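Local coordinates for acetylcholine-binding protein (Bulinus truncatus, PDB 2BJ0) that probably binds acetylcholine and related nicotinic ligands as a pentamer resembling the extracellular domain of nicotinic receptors, at residues A[31-36]-A[161-167]; A[1-5]-A[62-66]; A[138-144]-A[190-194]. One frame throughout, in Å; residues are numbered along the deposited sequence.

The three contacts lie in one immunoglobulin-like subunit of a pentamer. Contact 1 and contact 3 are on opposite sides of the chain's centre, about 23 Å apart between their centres, yet they meet: the ring of F31, from contact 1, packs with its CZ 3.8 Å from CG2 of V139 in contact 3, and also reaches I194. Contact 2 stands apart at the N-terminal end, about 36 Å from contact 1 and about 32 Å from contact 3 between centres, and touches neither. Contact 3 borders what is probably the nicotinic ligand pocket, where the side chain of Y191 comes within about 3 Å of a bound CXS molecule, probably from the crystallisation liquor. Contacts 1 and 2 both touch the second subunit.

Contact 1: A[31-36]-A[161-167]; sequences FKLMNI and IAEYFDS
The ammonium group of K32 is gripped by three partners: its NZ lies 2.7 Å from OE1 of E163 in a salt bridge, and it also pairs with E156 and bonds to the carbonyl of N160. A lysine suits this place because its chain, bent at chi2 (-79°), brings NZ round to the loop while CD rests 3.6 Å from CD2 of Y164. The backbone adds two bonds: L33 N donates to I161 O, and D166 N reaches M34 O at 3.1 Å. A water bridges the two backbones, donating to L33 O and I161 O and accepting from Y164 N beside the type I turn 162-165. M34 makes a Met-aromatic contact, its SD at the edge of the Y164 ring, 5.3 Å from the centroid; Y164 OH bonds to S185 N of the second subunit. The F165 phenyl is wide enough to reach from L33, whose CG is 4.0 Å from F165 CD2, to I36, with L33 O and I36 CG1 at its edge. Strand 25-40 is bonded on to strand 45-57, with a classic beta bulge where M34 and N35 both face V49; F165 also touches L172 of strand 170-183, and L33 and I36 pack on F198 of strand 190-202.

Contact 2: A[1-5]-A[62-66]; sequences QIRWT and SSLLS
This is a small contact, part apolar and part polar, at the N-terminal end of the subunit, where the residues leading into helix 4-12 lie against the loop between strands 45-57 and 72-76 of the immunoglobulin-like ligand-binding domain. R3 takes the N-cap position of that helix and is the centre of an inverse gamma turn. Its backbone N donates to L64 O over 3.2 Å, an almost straight bond with an N-H...O angle of 171°. I2 lies beside L64, pointing the same way, with CD1 4.2 Å from L64 CD1, while its other branch, CG2, comes to 3.7 Å from L65 CD2. A beta-branched isoleucine suits the place because its two branches can meet two leucines at once; with CG1 set between the backbone N and the carbonyl carbon (chi1 54°), that branch also rests over the face of W4. L64 reaches on to L7 and L75, and L65 to V73, while I2 and W4 both pack on V16 of the second subunit. R3 runs out extended along the surface, CD 3.5 Å from S63 O. At its far end NH1 donates to a water that in turn donates to S63 O, at 2.9 Å, and also bonds to S66 OG.

Contact 3: A[138-144]-A[190-194]; sequences KVGSWTH and MYDDI
Strands 138-141 and 190-194 run antiparallel, their axes 145° apart in direction, and V139 and I194 form a hydrogen-bonded pair: V139 N donates to I194 O at 2.9 Å and I194 N to V139 O at 2.8 Å. Past G140 direct backbone bonds give way to water: one links S141 N to D192 O, a second S141 O to D192 O, and a third H144 O to D192 N. G140 fits because a CB here would run into D192 O. K138 lays its extended chain across D193, CE 3.7 Å from OD2; its NZ bonds to Y184 OH, while D193 OD1 takes a bond from N180. These strands belong to the outer sheet of the immunoglobulin-like fold, and the loop after S141 carries W142, probably part of the aromatic nicotinic ligand pocket. S141 OG accepts from H144 N at 2.9 Å, an ST motif, and bonds to D84, which also holds T143 and H144. With CG anti to the carbonyl carbon (chi1 -76°), Y191 turns its ring toward the 141-144 backbone: CD2 lies 3.6 Å from S141 O, which is near the ring plane, and 3.5 Å from H144 O. A bound 3-cyclohexyl-1-propylsulfonic acid, probably from the crystallisation liquor, is about 3 Å from this side chain, and an alanine here would probably lose that contact and the packing on the loop. W142 NE1 bonds to V113 O of the third subunit.

Contact 1: A[31-36]-A[161-167]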
loop_
_atom_site.group_PDB
_atom_site.type_symbol
_atom_site.label_atom_id
_atom_site.label_comp_id
_atom_site.label_asym_id
_atom_site.label_seq_id
_atom_site.Cartn_x
_atom_site.Cartn_y
_atom_site.Cartn_z
ATOM N N PHE A 31 -0.171 -4.807 -27.337
ATOM C CA PHE A 31 -0.640 -5.496 -26.154
ATOM C C PHE A 31 -0.446 -6.973 -26.314
ATOM O O PHE A 31 -0.461 -7.498 -27.427
ATOM C CB PHE A 31 -2.130 -5.199 -25.875
ATOM C CG PHE A 31 -2.426 -3.759 -25.616
ATOM C CD1 PHE A 31 -2.322 -3.234 -24.329
ATOM C CD2 PHE A 31 -2.836 -2.926 -26.645
ATOM C CE1 PHE A 31 -2.589 -1.913 -24.071
ATOM C CE2 PHE A 31 -3.114 -1.601 -26.392
ATOM C CZ PHE A 31 -2.994 -1.082 -25.093
ATOM N N LYS A 32 -0.273 -7.646 -25.190
ATOM C CA LYS A 32 -0.253 -9.085 -25.146
ATOM C C LYS A 32 -1.268 -9.515 -24.093
ATOM O O LYS A 32 -1.072 -9.254 -22.890
ATOM C CB LYS A 32 1.142 -9.606 -24.761
ATOM C CG LYS A 32 2.271 -9.231 -25.737
ATOM C CD LYS A 32 2.224 -10.153 -26.950
ATOM C CE LYS A 32 2.856 -9.491 -28.126
ATOM N NZ LYS A 32 2.778 -10.358 -29.336
ATOM N N LEU A 33 -2.340 -10.177 -24.527
ATOM C CA LEU A 33 -3.278 -10.763 -23.599
ATOM C C LEU A 33 -2.709 -12.112 -23.185
ATOM O O LEU A 33 -2.615 -13.004 -24.007
ATOM C CB LEU A 33 -4.702 -10.865 -24.189
ATOM C CG LEU A 33 -5.811 -11.467 -23.310
ATOM C CD1 LEU A 33 -6.018 -10.631 -22.043
ATOM C CD2 LEU A 33 -7.141 -11.578 -24.050
ATOM N N MET A 34 -2.297 -12.218 -21.913
ATOM C CA MET A 34 -1.572 -13.388 -21.400
ATOM C C MET A 34 -2.459 -14.478 -20.814
ATOM O O MET A 34 -2.157 -15.676 -20.929
ATOM C CB MET A 34 -0.561 -12.949 -20.333
ATOM C CG MET A 34 0.402 -11.863 -20.793
ATOM S SD MET A 34 1.487 -12.399 -22.127
ATOM C CE MET A 34 2.483 -13.629 -21.284
ATOM N N ASN A 35 -3.525 -14.054 -20.153
ATOM C CA ASN A 35 -4.363 -14.964 -19.445
ATOM C C ASN A 35 -5.701 -14.257 -19.100
ATOM O O ASN A 35 -5.744 -13.042 -18.985
ATOM C CB ASN A 35 -3.671 -15.400 -18.164
ATOM C CG ASN A 35 -4.178 -16.689 -17.578
ATOM O OD1 ASN A 35 -5.171 -17.246 -18.042
ATOM N ND2 ASN A 35 -3.490 -17.191 -16.556
ATOM N N ILE A 36 -6.738 -15.016 -18.948
ATOM C CA ILE A 36 -8.028 -14.531 -18.453
ATOM C C ILE A 36 -8.100 -15.239 -17.135
ATOM O O ILE A 36 -8.265 -16.453 -17.110
ATOM C CB ILE A 36 -9.197 -14.886 -19.345
ATOM C CG1 ILE A 36 -9.165 -14.074 -20.651
ATOM C CG2 ILE A 36 -10.503 -14.654 -18.607
ATOM C CD1 ILE A 36 -10.291 -14.424 -21.598
ATOM N N ILE A 161 -2.000 -9.823 -30.448
ATOM C CA ILE A 161 -2.397 -9.770 -29.029
ATOM C C ILE A 161 -2.411 -11.150 -28.356
ATOM O O ILE A 161 -1.980 -11.292 -27.202
ATOM C CB ILE A 161 -3.762 -9.023 -28.905
ATOM C CG1 ILE A 161 -3.650 -7.663 -29.595
ATOM C CG2 ILE A 161 -4.217 -8.842 -27.450
ATOM C CD1 ILE A 161 -4.790 -6.774 -29.377
ATOM N N ALA A 162 -2.875 -12.172 -29.087
ATOM C CA ALA A 162 -3.027 -13.530 -28.522
ATOM C C ALA A 162 -1.779 -14.425 -28.519
ATOM O O ALA A 162 -1.822 -15.548 -28.009
ATOM C CB ALA A 162 -4.179 -14.249 -29.185
ATOM N N GLU A 163 -0.659 -13.912 -29.014
ATOM C CA GLU A 163 0.539 -14.703 -29.208
ATOM C C GLU A 163 0.930 -15.570 -27.992
ATOM O O GLU A 163 1.247 -16.756 -28.150
ATOM C CB GLU A 163 1.708 -13.801 -29.615
ATOM C CG GLU A 163 2.855 -14.585 -30.242
ATOM C CD GLU A 163 4.049 -13.729 -30.611
ATOM O OE1 GLU A 163 3.954 -12.481 -30.619
ATOM O OE2 GLU A 163 5.112 -14.318 -30.902
ATOM N N TYR A 164 0.923 -14.985 -26.790
ATOM C CA TYR A 164 1.386 -15.712 -25.599
ATOM C C TYR A 164 0.260 -16.216 -24.692
ATOM O O TYR A 164 0.509 -16.649 -23.561
ATOM C CB TYR A 164 2.328 -14.834 -24.773
ATOM C CG TYR A 164 3.556 -14.324 -25.484
ATOM C CD1 TYR A 164 4.398 -15.188 -26.185
ATOM C CD2 TYR A 164 3.903 -12.981 -25.422
ATOM C CE1 TYR A 164 5.546 -14.704 -26.822
ATOM C CE2 TYR A 164 5.036 -12.494 -26.058
ATOM C CZ TYR A 164 5.842 -13.362 -26.754
ATOM O OH TYR A 164 6.968 -12.888 -27.361
ATOM N N PHE A 165 -0.980 -16.171 -25.174
ATOM C CA PHE A 165 -2.119 -16.525 -24.346
ATOM C C PHE A 165 -2.055 -17.996 -23.892
ATOM O O PHE A 165 -1.748 -18.881 -24.694
ATOM C CB PHE A 165 -3.431 -16.225 -25.082
ATOM C CG PHE A 165 -4.646 -16.460 -24.246
ATOM C CD1 PHE A 165 -5.229 -17.728 -24.174
ATOM C CD2 PHE A 165 -5.183 -15.431 -23.482
ATOM C CE1 PHE A 165 -6.340 -17.962 -23.361
ATOM C CE2 PHE A 165 -6.306 -15.651 -22.669
ATOM C CZ PHE A 165 -6.893 -16.911 -22.621
ATOM N N ASP A 166 -2.361 -18.261 -22.618
ATOM C CA ASP A 166 -2.315 -19.620 -22.080
ATOM C C ASP A 166 -3.279 -19.673 -20.910
ATOM O O ASP A 166 -3.093 -18.945 -19.935
ATOM C CB ASP A 166 -0.876 -19.920 -21.609
ATOM C CG ASP A 166 -0.587 -21.419 -21.379
ATOM O OD1 ASP A 166 -1.491 -22.294 -21.501
ATOM O OD2 ASP A 166 0.576 -21.808 -21.071
ATOM N N SER A 167 -4.309 -20.518 -20.993
ATOM C CA SER A 167 -5.189 -20.771 -19.858
ATOM C C SER A 167 -5.686 -22.216 -19.875
ATOM O O SER A 167 -6.023 -22.702 -20.943
ATOM C CB SER A 167 -6.387 -19.817 -19.907
ATOM O OG SER A 167 -7.426 -20.235 -19.031
HETATM O O HOH W 1 -0.504 -12.893 -25.760
HETATM O O HOH W 2 0.658 -16.809 -20.862
#

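Contact 2: A[1-5]-A[62-66]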
loop_
_atom_site.group_PDB
_atom_site.type_symbol
_atom_site.label_atom_id
_atom_site.label_comp_id
_atom_site.label_asym_id
_atom_site.label_seq_id
_atom_site.Cartn_x
_atom_site.Cartn_y
_atom_site.Cartn_z
ATOM N N GLN A 1 28.479 5.267 -14.951
ATOM C CA GLN A 1 28.091 4.308 -16.047
ATOM C C GLN A 1 27.397 4.999 -17.262
ATOM O O GLN A 1 27.448 4.497 -18.381
ATOM C CB GLN A 1 27.192 3.212 -15.474
ATOM C CG GLN A 1 27.693 2.581 -14.166
ATOM C CD GLN A 1 28.188 1.133 -14.345
ATOM O OE1 GLN A 1 29.120 0.696 -13.651
ATOM N NE2 GLN A 1 27.557 0.388 -15.275
ATOM N N ILE A 2 26.750 6.138 -17.009
ATOM C CA ILE A 2 25.995 6.927 -17.991
ATOM C C ILE A 2 26.233 8.408 -17.642
ATOM O O ILE A 2 26.863 8.720 -16.607
ATOM C CB ILE A 2 24.482 6.625 -17.861
ATOM C CG1 ILE A 2 24.016 6.848 -16.419
ATOM C CG2 ILE A 2 24.149 5.196 -18.308
ATOM C CD1 ILE A 2 22.495 6.865 -16.236
ATOM N N ARG A 3 25.692 9.320 -18.453
ATOM C CA ARG A 3 25.791 10.748 -18.161
ATOM C C ARG A 3 24.816 11.157 -17.054
ATOM O O ARG A 3 23.704 11.621 -17.331
ATOM C CB ARG A 3 25.548 11.560 -19.436
ATOM C CG ARG A 3 26.076 12.961 -19.384
ATOM C CD ARG A 3 26.128 13.592 -20.749
ATOM N NE ARG A 3 26.428 15.010 -20.692
ATOM C CZ ARG A 3 26.724 15.734 -21.759
ATOM N NH1 ARG A 3 26.762 15.156 -22.961
ATOM N NH2 ARG A 3 26.974 17.038 -21.634
ATOM N N TRP A 4 25.255 11.001 -15.803
ATOM C CA TRP A 4 24.392 11.201 -14.624
ATOM C C TRP A 4 23.800 12.583 -14.496
ATOM O O TRP A 4 22.656 12.739 -14.099
ATOM C CB TRP A 4 25.140 10.855 -13.335
ATOM C CG TRP A 4 25.497 9.419 -13.250
ATOM C CD1 TRP A 4 26.711 8.880 -13.461
ATOM C CD2 TRP A 4 24.619 8.324 -12.912
ATOM N NE1 TRP A 4 26.661 7.517 -13.284
ATOM C CE2 TRP A 4 25.383 7.151 -12.948
ATOM C CE3 TRP A 4 23.246 8.223 -12.594
ATOM C CZ2 TRP A 4 24.842 5.876 -12.668
ATOM C CZ3 TRP A 4 22.709 6.966 -12.316
ATOM C CH2 TRP A 4 23.511 5.809 -12.349
ATOM N N THR A 5 24.573 13.594 -14.858
ATOM C CA THR A 5 24.074 14.954 -14.824
ATOM C C THR A 5 22.944 15.201 -15.823
ATOM O O THR A 5 22.147 16.093 -15.630
ATOM C CB THR A 5 25.214 15.926 -15.100
ATOM O OG1 THR A 5 26.062 15.363 -16.104
ATOM C CG2 THR A 5 26.109 16.060 -13.866
ATOM N N SER A 62 19.256 10.780 -25.934
ATOM C CA SER A 62 20.330 9.997 -26.584
ATOM C C SER A 62 21.723 10.271 -25.993
ATOM O O SER A 62 22.612 9.441 -26.096
ATOM C CB SER A 62 20.374 10.269 -28.091
ATOM O OG SER A 62 20.790 11.605 -28.340
ATOM N N SER A 63 21.907 11.434 -25.381
ATOM C CA SER A 63 23.183 11.790 -24.789
ATOM C C SER A 63 23.439 11.068 -23.472
ATOM O O SER A 63 24.469 11.258 -22.836
ATOM C CB SER A 63 23.237 13.287 -24.561
ATOM O OG SER A 63 23.458 13.918 -25.798
ATOM N N LEU A 64 22.480 10.259 -23.051
ATOM C CA LEU A 64 22.613 9.533 -21.809
ATOM C C LEU A 64 23.656 8.449 -21.997
ATOM O O LEU A 64 24.367 8.100 -21.063
ATOM C CB LEU A 64 21.258 8.930 -21.417
ATOM C CG LEU A 64 20.942 8.537 -19.972
ATOM C CD1 LEU A 64 21.071 9.696 -18.951
ATOM C CD2 LEU A 64 19.531 7.954 -19.944
ATOM N N LEU A 65 23.760 7.951 -23.223
ATOM C CA LEU A 65 24.570 6.774 -23.526
ATOM C C LEU A 65 25.745 6.997 -24.473
ATOM O O LEU A 65 26.732 6.272 -24.385
ATOM C CB LEU A 65 23.691 5.666 -24.114
ATOM C CG LEU A 65 22.744 4.955 -23.148
ATOM C CD1 LEU A 65 22.063 3.825 -23.882
ATOM C CD2 LEU A 65 23.480 4.441 -21.895
ATOM N N SER A 66 25.620 7.969 -25.375
ATOM C CA SER A 66 26.563 8.214 -26.484
ATOM C C SER A 66 28.067 7.901 -26.241
ATOM O O SER A 66 28.781 7.514 -27.178
ATOM C CB SER A 66 26.379 9.638 -27.034
ATOM O OG SER A 66 26.446 10.590 -25.982
HETATM O O HOH W 3 27.152 11.964 -23.581
#

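Contact 3: A[138-144]-A[190-194]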
loop_
_atom_site.group_PDB
_atom_site.type_symbol
_atom_site.label_atom_id
_atom_site.label_comp_id
_atom_site.label_asym_id
_atom_site.label_seq_id
_atom_site.Cartn_x
_atom_site.Cartn_y
_atom_site.Cartn_z
ATOM N N LYS A 138 -10.534 -0.488 -22.909
ATOM C CA LYS A 138 -10.247 0.849 -23.416
ATOM C C LYS A 138 -9.044 1.458 -22.688
ATOM O O LYS A 138 -9.062 1.590 -21.453
ATOM C CB LYS A 138 -11.490 1.732 -23.275
ATOM C CG LYS A 138 -11.366 3.109 -23.938
ATOM C CD LYS A 138 -12.710 3.873 -23.872
ATOM C CE LYS A 138 -12.528 5.401 -23.969
ATOM N NZ LYS A 138 -13.852 6.108 -23.833
ATOM N N VAL A 139 -7.996 1.799 -23.446
ATOM C CA VAL A 139 -6.777 2.377 -22.887
ATOM C C VAL A 139 -6.452 3.713 -23.528
ATOM O O VAL A 139 -6.458 3.845 -24.782
ATOM C CB VAL A 139 -5.555 1.458 -23.175
ATOM C CG1 VAL A 139 -4.344 1.883 -22.324
ATOM C CG2 VAL A 139 -5.892 -0.016 -22.961
ATOM N N GLY A 140 -6.137 4.710 -22.714
ATOM C CA GLY A 140 -5.651 5.975 -23.282
ATOM C C GLY A 140 -5.081 6.855 -22.195
ATOM O O GLY A 140 -5.125 6.478 -21.013
ATOM N N SER A 141 -4.514 7.998 -22.572
ATOM C CA SER A 141 -4.008 8.921 -21.577
ATOM C C SER A 141 -5.176 9.542 -20.849
ATOM O O SER A 141 -6.173 9.960 -21.460
ATOM C CB SER A 141 -3.149 9.996 -22.205
ATOM O OG SER A 141 -2.883 11.034 -21.301
ATOM N N TRP A 142 -5.059 9.600 -19.530
ATOM C CA TRP A 142 -6.102 10.208 -18.740
ATOM C C TRP A 142 -6.141 11.717 -18.864
ATOM O O TRP A 142 -7.218 12.302 -18.766
ATOM C CB TRP A 142 -5.929 9.836 -17.263
ATOM C CG TRP A 142 -7.133 10.156 -16.436
ATOM C CD1 TRP A 142 -7.222 11.091 -15.462
ATOM C CD2 TRP A 142 -8.425 9.543 -16.526
ATOM N NE1 TRP A 142 -8.485 11.093 -14.920
ATOM C CE2 TRP A 142 -9.244 10.148 -15.551
ATOM C CE3 TRP A 142 -8.968 8.514 -17.314
ATOM C CZ2 TRP A 142 -10.572 9.778 -15.346
ATOM C CZ3 TRP A 142 -10.302 8.142 -17.109
ATOM C CH2 TRP A 142 -11.088 8.789 -16.141
ATOM N N THR A 143 -4.979 12.352 -19.029
ATOM C CA THR A 143 -4.910 13.803 -18.918
ATOM C C THR A 143 -4.164 14.547 -19.999
ATOM O O THR A 143 -4.060 15.764 -19.879
ATOM C CB THR A 143 -4.278 14.250 -17.546
ATOM O OG1 THR A 143 -2.906 13.830 -17.514
ATOM C CG2 THR A 143 -4.950 13.547 -16.379
ATOM N N HIS A 144 -3.662 13.849 -21.029
ATOM C CA HIS A 144 -3.010 14.498 -22.187
ATOM C C HIS A 144 -3.885 14.332 -23.445
ATOM O O HIS A 144 -4.124 13.220 -23.898
ATOM C CB HIS A 144 -1.610 13.887 -22.456
ATOM C CG HIS A 144 -0.631 14.057 -21.320
ATOM N ND1 HIS A 144 -0.499 13.134 -20.301
ATOM C CD2 HIS A 144 0.286 15.027 -21.066
ATOM C CE1 HIS A 144 0.428 13.547 -19.449
ATOM N NE2 HIS A 144 0.923 14.690 -19.890
ATOM N N MET A 190 -9.701 16.549 -28.480
ATOM C CA MET A 190 -10.031 15.149 -28.310
ATOM C C MET A 190 -8.891 14.365 -27.644
ATOM O O MET A 190 -7.735 14.797 -27.625
ATOM C CB MET A 190 -10.370 14.524 -29.655
ATOM C CG MET A 190 -11.546 15.161 -30.397
ATOM S SD MET A 190 -11.872 14.103 -31.839
ATOM C CE MET A 190 -11.899 15.324 -33.177
ATOM N N TYR A 191 -9.246 13.211 -27.103
ATOM C CA TYR A 191 -8.302 12.273 -26.523
ATOM C C TYR A 191 -8.248 11.027 -27.398
ATOM O O TYR A 191 -9.272 10.556 -27.840
ATOM C CB TYR A 191 -8.752 11.921 -25.102
ATOM C CG TYR A 191 -8.444 13.033 -24.128
ATOM C CD1 TYR A 191 -9.108 14.263 -24.204
ATOM C CD2 TYR A 191 -7.478 12.871 -23.138
ATOM C CE1 TYR A 191 -8.808 15.307 -23.311
ATOM C CE2 TYR A 191 -7.174 13.898 -22.259
ATOM C CZ TYR A 191 -7.839 15.107 -22.345
ATOM O OH TYR A 191 -7.522 16.137 -21.478
ATOM N N ASP A 192 -7.058 10.504 -27.659
ATOM C CA ASP A 192 -6.916 9.211 -28.310
ATOM C C ASP A 192 -7.123 8.040 -27.350
ATOM O O ASP A 192 -6.710 8.093 -26.188
ATOM C CB ASP A 192 -5.532 9.077 -28.883
ATOM C CG ASP A 192 -5.284 10.010 -30.060
ATOM O OD1 ASP A 192 -6.220 10.688 -30.535
ATOM O OD2 ASP A 192 -4.158 10.136 -30.537
ATOM N N ASP A 193 -7.738 6.975 -27.846
ATOM C CA ASP A 193 -7.705 5.721 -27.116
ATOM C C ASP A 193 -7.478 4.559 -28.054
ATOM O O ASP A 193 -7.745 4.657 -29.259
ATOM C CB ASP A 193 -8.938 5.528 -26.235
ATOM C CG ASP A 193 -10.200 5.378 -27.026
ATOM O OD1 ASP A 193 -10.514 4.245 -27.460
ATOM O OD2 ASP A 193 -10.968 6.340 -27.238
ATOM N N ILE A 194 -6.928 3.480 -27.522
ATOM C CA ILE A 194 -6.931 2.228 -28.256
ATOM C C ILE A 194 -7.884 1.297 -27.530
ATOM O O ILE A 194 -7.876 1.205 -26.287
ATOM C CB ILE A 194 -5.513 1.644 -28.386
ATOM C CG1 ILE A 194 -4.674 2.581 -29.249
ATOM C CG2 ILE A 194 -5.548 0.210 -28.985
ATOM C CD1 ILE A 194 -3.235 2.164 -29.452
HETATM O O HOH W 4 -4.506 8.970 -25.340
HETATM O O HOH W 5 -7.862 9.008 -23.428
HETATM O O HOH W 6 -4.583 11.634 -25.902
#